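Local coordinates for protein sulfatase (Bacteroides fragilis CAG:558, PDB 6USS) that probably hydrolyses aryl sulfate esters as a calcium-dependent sulfatase of a human gut bacterium, at residues A[323-328]-A[345-349]; A[351-356]-A[450-454]. The protein carries 1 engineered substitution. All coordinates share one frame; numbering follows the deposited sequence.

Interaction 1: A[323-328]-A[345-349]; sequences NGGLSS and NSGKG
The backbones of 323-328 and 345-349, both without regular secondary structure, pass closest at G324 and K348, whose CA atoms lie 4.5 Å apart, and are joined by one hydrogen bond, K348 N to G325 O at 2.8 Å. G325 O also accepts a bond from N341 ND2 and meets G347 CA in a CA-H...O contact of 3.5 Å. G347, having no side chain, lets the loops come this close, its CA beside G325 O and its N 3.0 Å from S327 OG, with an angle too poor for a hydrogen bond. K348 contributes the largest single share of the buried surface. Its CB rests 3.2 Å from G324 O, and with CG anti to the backbone N (chi1 177°) and every later torsion extended, the chain runs obliquely past the side chain of N323. This is the metal centre of the sulfatase fold: N323 belongs to the calcium site with D42, D43, D322 and the engineered C88, and the K348 ammonium reaches D43 in a salt bridge. The length of a lysine suits the place: extended, it carries a positive charge from the loop to D43, a calcium ligand. Farther along, a water 2.8 Å from S327 OG donates to S346 OG, also at 2.8 Å, linking two buried hydroxyls whose oxygens are 4.3 Å apart; S346 OG is bonded to P436 O as well.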
loop_
_atom_site.group_PDB
_atom_site.type_symbol
_atom_site.label_atom_id
_atom_site.label_comp_id
_atom_site.label_asym_id
_atom_site.label_seq_id
_atom_site.Cartn_x
_atom_site.Cartn_y
_atom_site.Cartn_z
ATOM N N ASN A 323 -11.878 -14.519 -18.822
ATOM C CA ASN A 323 -11.738 -15.296 -20.060
ATOM C C ASN A 323 -12.785 -16.406 -20.061
ATOM O O ASN A 323 -13.560 -16.556 -19.110
ATOM C CB ASN A 323 -10.328 -15.870 -20.254
ATOM C CG ASN A 323 -9.867 -16.709 -19.083
ATOM O OD1 ASN A 323 -10.432 -17.779 -18.811
ATOM N ND2 ASN A 323 -8.828 -16.243 -18.387
ATOM N N GLY A 324 -12.811 -17.183 -21.155
ATOM C CA GLY A 324 -13.816 -18.221 -21.307
ATOM C C GLY A 324 -13.627 -19.391 -20.354
ATOM O O GLY A 324 -12.563 -19.613 -19.773
ATOM N N GLY A 325 -14.695 -20.158 -20.173
ATOM C CA GLY A 325 -14.606 -21.329 -19.324
ATOM C C GLY A 325 -13.644 -22.358 -19.888
ATOM O O GLY A 325 -13.400 -22.426 -21.093
ATOM N N LEU A 326 -13.072 -23.158 -18.994
ATOM C CA LEU A 326 -12.153 -24.215 -19.407
ATOM C C LEU A 326 -12.918 -25.331 -20.112
ATOM O O LEU A 326 -13.751 -26.008 -19.503
ATOM C CB LEU A 326 -11.400 -24.759 -18.196
ATOM C CG LEU A 326 -10.426 -25.907 -18.423
ATOM C CD1 LEU A 326 -9.257 -25.428 -19.231
ATOM C CD2 LEU A 326 -9.952 -26.444 -17.093
ATOM N N SER A 327 -12.646 -25.515 -21.403
ATOM C CA SER A 327 -13.302 -26.555 -22.190
ATOM C C SER A 327 -12.306 -27.510 -22.840
ATOM O O SER A 327 -12.695 -28.275 -23.731
ATOM C CB SER A 327 -14.203 -25.931 -23.259
ATOM O OG SER A 327 -13.519 -24.903 -23.937
ATOM N N SER A 328 -11.048 -27.502 -22.392
ATOM C CA SER A 328 -9.966 -28.314 -22.942
ATOM C C SER A 328 -9.783 -29.644 -22.232
ATOM O O SER A 328 -9.055 -30.500 -22.746
ATOM C CB SER A 328 -8.616 -27.606 -22.804
ATOM O OG SER A 328 -8.702 -26.228 -23.035
ATOM N N ASN A 345 -17.902 -21.392 -29.588
ATOM C CA ASN A 345 -16.919 -22.414 -29.940
ATOM C C ASN A 345 -15.766 -22.452 -28.930
ATOM O O ASN A 345 -15.127 -21.428 -28.658
ATOM C CB ASN A 345 -16.383 -22.154 -31.350
ATOM C CG ASN A 345 -15.805 -23.409 -32.006
ATOM O OD1 ASN A 345 -15.249 -24.279 -31.340
ATOM N ND2 ASN A 345 -15.918 -23.485 -33.334
ATOM N N SER A 346 -15.507 -23.633 -28.380
ATOM C CA SER A 346 -14.305 -23.901 -27.589
ATOM C C SER A 346 -14.358 -23.038 -26.309
ATOM O O SER A 346 -15.433 -22.805 -25.732
ATOM C CB SER A 346 -13.074 -23.710 -28.475
ATOM O OG SER A 346 -11.867 -23.901 -27.763
ATOM N N GLY A 347 -13.209 -22.562 -25.826
ATOM C CA GLY A 347 -13.181 -21.878 -24.553
ATOM C C GLY A 347 -11.813 -21.346 -24.203
ATOM O O GLY A 347 -11.062 -20.933 -25.092
ATOM N N LYS A 348 -11.475 -21.391 -22.913
ATOM C CA LYS A 348 -10.241 -20.789 -22.418
ATOM C C LYS A 348 -9.051 -21.192 -23.278
ATOM O O LYS A 348 -8.887 -22.365 -23.610
ATOM C CB LYS A 348 -9.998 -21.192 -20.962
ATOM C CG LYS A 348 -8.683 -20.637 -20.421
ATOM C CD LYS A 348 -8.556 -20.850 -18.954
ATOM C CE LYS A 348 -7.335 -20.101 -18.432
ATOM N NZ LYS A 348 -7.218 -20.224 -16.972
ATOM N N GLY A 349 -8.237 -20.197 -23.657
ATOM C CA GLY A 349 -7.092 -20.409 -24.511
ATOM C C GLY A 349 -7.364 -20.265 -25.996
ATOM O O GLY A 349 -6.410 -20.169 -26.777
HETATM O O HOH W 1 -11.575 -25.761 -25.706
#

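Interaction 2: A[351-356]-A[450-454]; sequences AYEGGV and KLIYY
K450 reaches from its strand to two oxygens of 351-356. K450 NZ donates to A351 O at 2.7 Å, lying in the plane of that carbonyl, and to E353 OE2 at 2.8 Å, where the bond is also a salt bridge and uses the anti lone pair of the carboxylate. The fully extended lysine, its CG anti to the backbone N (chi1 -179°), spans the gap, whereas E353 is bent at chi2 (-75°) and slides past it in the opposite direction. Both charges have further partners: K450 NZ pairs with E471, and E353 OE1 with R357 and the hydroxyl of Y83. This network compensates the buried charges and probably keeps them ionised. Beyond the lysine, I452 supplies a branched apolar surface suited to a strand. Its CD1 sits at the edge of the Y352 ring, near the ring plane and 3.6 Å from CD1 of Y352, while its CG2 faces the small CB of A351 at 4.2 Å. The side chains of Y352 and Y454 cross at about a right angle. Tyrosine suits both places: its ring packs in the interface while its hydroxyl bonds to E461 OE1. K450, I452 and Y454, alternate residues of an antiparallel strand, thus meet the turn and weakly bonded helix 353-356, joining the four-stranded C-terminal sheet to the domain built on the large mixed sheet, the two-part arrangement characteristic of the sulfatase fold.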
loop_
_atom_site.group_PDB
_atom_site.type_symbol
_atom_site.label_atom_id
_atom_site.label_comp_id
_atom_site.label_asym_id
_atom_site.label_seq_id
_atom_site.Cartn_x
_atom_site.Cartn_y
_atom_site.Cartn_z
ATOM N N ALA A 351 -8.902 -18.430 -29.476
ATOM C CA ALA A 351 -9.291 -17.155 -30.052
ATOM C C ALA A 351 -10.744 -17.155 -30.509
ATOM O O ALA A 351 -11.269 -16.086 -30.850
ATOM C CB ALA A 351 -8.358 -16.799 -31.210
ATOM N N TYR A 352 -11.398 -18.320 -30.513
ATOM C CA TYR A 352 -12.824 -18.405 -30.782
ATOM C C TYR A 352 -13.613 -17.671 -29.695
ATOM O O TYR A 352 -13.089 -17.343 -28.624
ATOM C CB TYR A 352 -13.257 -19.873 -30.861
ATOM C CG TYR A 352 -12.794 -20.578 -32.119
ATOM C CD1 TYR A 352 -12.322 -19.844 -33.199
ATOM C CD2 TYR A 352 -12.804 -21.971 -32.223
ATOM C CE1 TYR A 352 -11.879 -20.465 -34.358
ATOM C CE2 TYR A 352 -12.368 -22.604 -33.384
ATOM C CZ TYR A 352 -11.907 -21.837 -34.450
ATOM O OH TYR A 352 -11.468 -22.424 -35.616
ATOM N N GLU A 353 -14.905 -17.423 -29.969
ATOM C CA GLU A 353 -15.732 -16.659 -29.026
ATOM C C GLU A 353 -15.811 -17.327 -27.658
ATOM O O GLU A 353 -15.986 -16.645 -26.641
ATOM C CB GLU A 353 -17.139 -16.466 -29.584
ATOM C CG GLU A 353 -17.181 -15.676 -30.882
ATOM C CD GLU A 353 -16.963 -14.177 -30.668
ATOM O OE1 GLU A 353 -17.924 -13.476 -30.252
ATOM O OE2 GLU A 353 -15.830 -13.710 -30.916
ATOM N N GLY A 354 -15.698 -18.655 -27.615
ATOM C CA GLY A 354 -15.743 -19.351 -26.345
ATOM C C GLY A 354 -14.599 -18.970 -25.428
ATOM O O GLY A 354 -14.722 -19.083 -24.205
ATOM N N GLY A 355 -13.477 -18.513 -25.998
ATOM C CA GLY A 355 -12.340 -18.088 -25.206
ATOM C C GLY A 355 -12.359 -16.632 -24.777
ATOM O O GLY A 355 -11.645 -16.262 -23.841
ATOM N N VAL A 356 -13.153 -15.789 -25.441
ATOM C CA VAL A 356 -13.028 -14.343 -25.257
ATOM C C VAL A 356 -14.348 -13.631 -24.975
ATOM O O VAL A 356 -14.328 -12.503 -24.447
ATOM C CB VAL A 356 -12.323 -13.696 -26.473
ATOM C CG1 VAL A 356 -10.888 -14.178 -26.568
ATOM C CG2 VAL A 356 -13.092 -13.978 -27.765
ATOM N N LYS A 450 -14.640 -11.261 -38.219
ATOM C CA LYS A 450 -13.572 -11.650 -37.316
ATOM C C LYS A 450 -12.563 -12.454 -38.115
ATOM O O LYS A 450 -12.939 -13.422 -38.793
ATOM C CB LYS A 450 -14.125 -12.472 -36.148
ATOM C CG LYS A 450 -13.099 -12.922 -35.130
ATOM C CD LYS A 450 -13.799 -13.701 -34.029
ATOM C CE LYS A 450 -12.837 -14.053 -32.916
ATOM N NZ LYS A 450 -13.459 -14.928 -31.869
ATOM N N LEU A 451 -11.295 -12.044 -38.063
ATOM C CA LEU A 451 -10.228 -12.738 -38.773
ATOM C C LEU A 451 -9.231 -13.288 -37.761
ATOM O O LEU A 451 -8.673 -12.532 -36.957
ATOM C CB LEU A 451 -9.521 -11.820 -39.769
ATOM C CG LEU A 451 -8.222 -12.454 -40.302
ATOM C CD1 LEU A 451 -8.544 -13.628 -41.213
ATOM C CD2 LEU A 451 -7.323 -11.439 -41.015
ATOM N N ILE A 452 -9.012 -14.601 -37.806
ATOM C CA ILE A 452 -8.018 -15.280 -36.985
ATOM C C ILE A 452 -6.907 -15.772 -37.899
ATOM O O ILE A 452 -7.169 -16.433 -38.919
ATOM C CB ILE A 452 -8.629 -16.446 -36.188
ATOM C CG1 ILE A 452 -9.796 -15.964 -35.324
ATOM C CG2 ILE A 452 -7.570 -17.115 -35.333
ATOM C CD1 ILE A 452 -10.652 -17.091 -34.779
ATOM N N TYR A 453 -5.671 -15.437 -37.543
ATOM C CA TYR A 453 -4.490 -15.865 -38.275
ATOM C C TYR A 453 -3.660 -16.776 -37.389
ATOM O O TYR A 453 -3.423 -16.457 -36.219
ATOM C CB TYR A 453 -3.663 -14.665 -38.704
ATOM C CG TYR A 453 -2.276 -15.011 -39.197
ATOM C CD1 TYR A 453 -2.088 -15.696 -40.405
ATOM C CD2 TYR A 453 -1.145 -14.622 -38.471
ATOM C CE1 TYR A 453 -0.805 -15.992 -40.869
ATOM C CE2 TYR A 453 0.146 -14.911 -38.935
ATOM C CZ TYR A 453 0.309 -15.595 -40.134
ATOM O OH TYR A 453 1.580 -15.890 -40.604
ATOM N N TYR A 454 -3.213 -17.897 -37.945
ATOM C CA TYR A 454 -2.503 -18.914 -37.181
ATOM C C TYR A 454 -1.026 -18.863 -37.552
ATOM O O TYR A 454 -0.652 -19.181 -38.689
ATOM C CB TYR A 454 -3.093 -20.294 -37.440
ATOM C CG TYR A 454 -4.505 -20.483 -36.918
ATOM C CD1 TYR A 454 -5.596 -19.941 -37.597
ATOM C CD2 TYR A 454 -4.752 -21.204 -35.746
ATOM C CE1 TYR A 454 -6.888 -20.115 -37.138
ATOM C CE2 TYR A 454 -6.056 -21.395 -35.281
ATOM C CZ TYR A 454 -7.122 -20.849 -35.987
ATOM O OH TYR A 454 -8.421 -21.021 -35.546
#

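How the interactions relate
The two contacts follow one another along the chain, interaction 1 closing before interaction 2 opens, and their centres are 11 Å apart on the same side of the chain's centre. Interaction 1 lies wholly in the long loop between strand 315-321 and helix 353-356, whereas interaction 2 joins the end of that loop and the helix to strand 449-454 of the four-stranded antiparallel sheet. They touch directly: G324 N and G355 O, 3.1 Å apart, form a probable hydrogen bond, and S346 CB packs on Y352 CD2. A continuous path of contacts therefore runs from the calcium site, through the loop, to the C-terminal sheet.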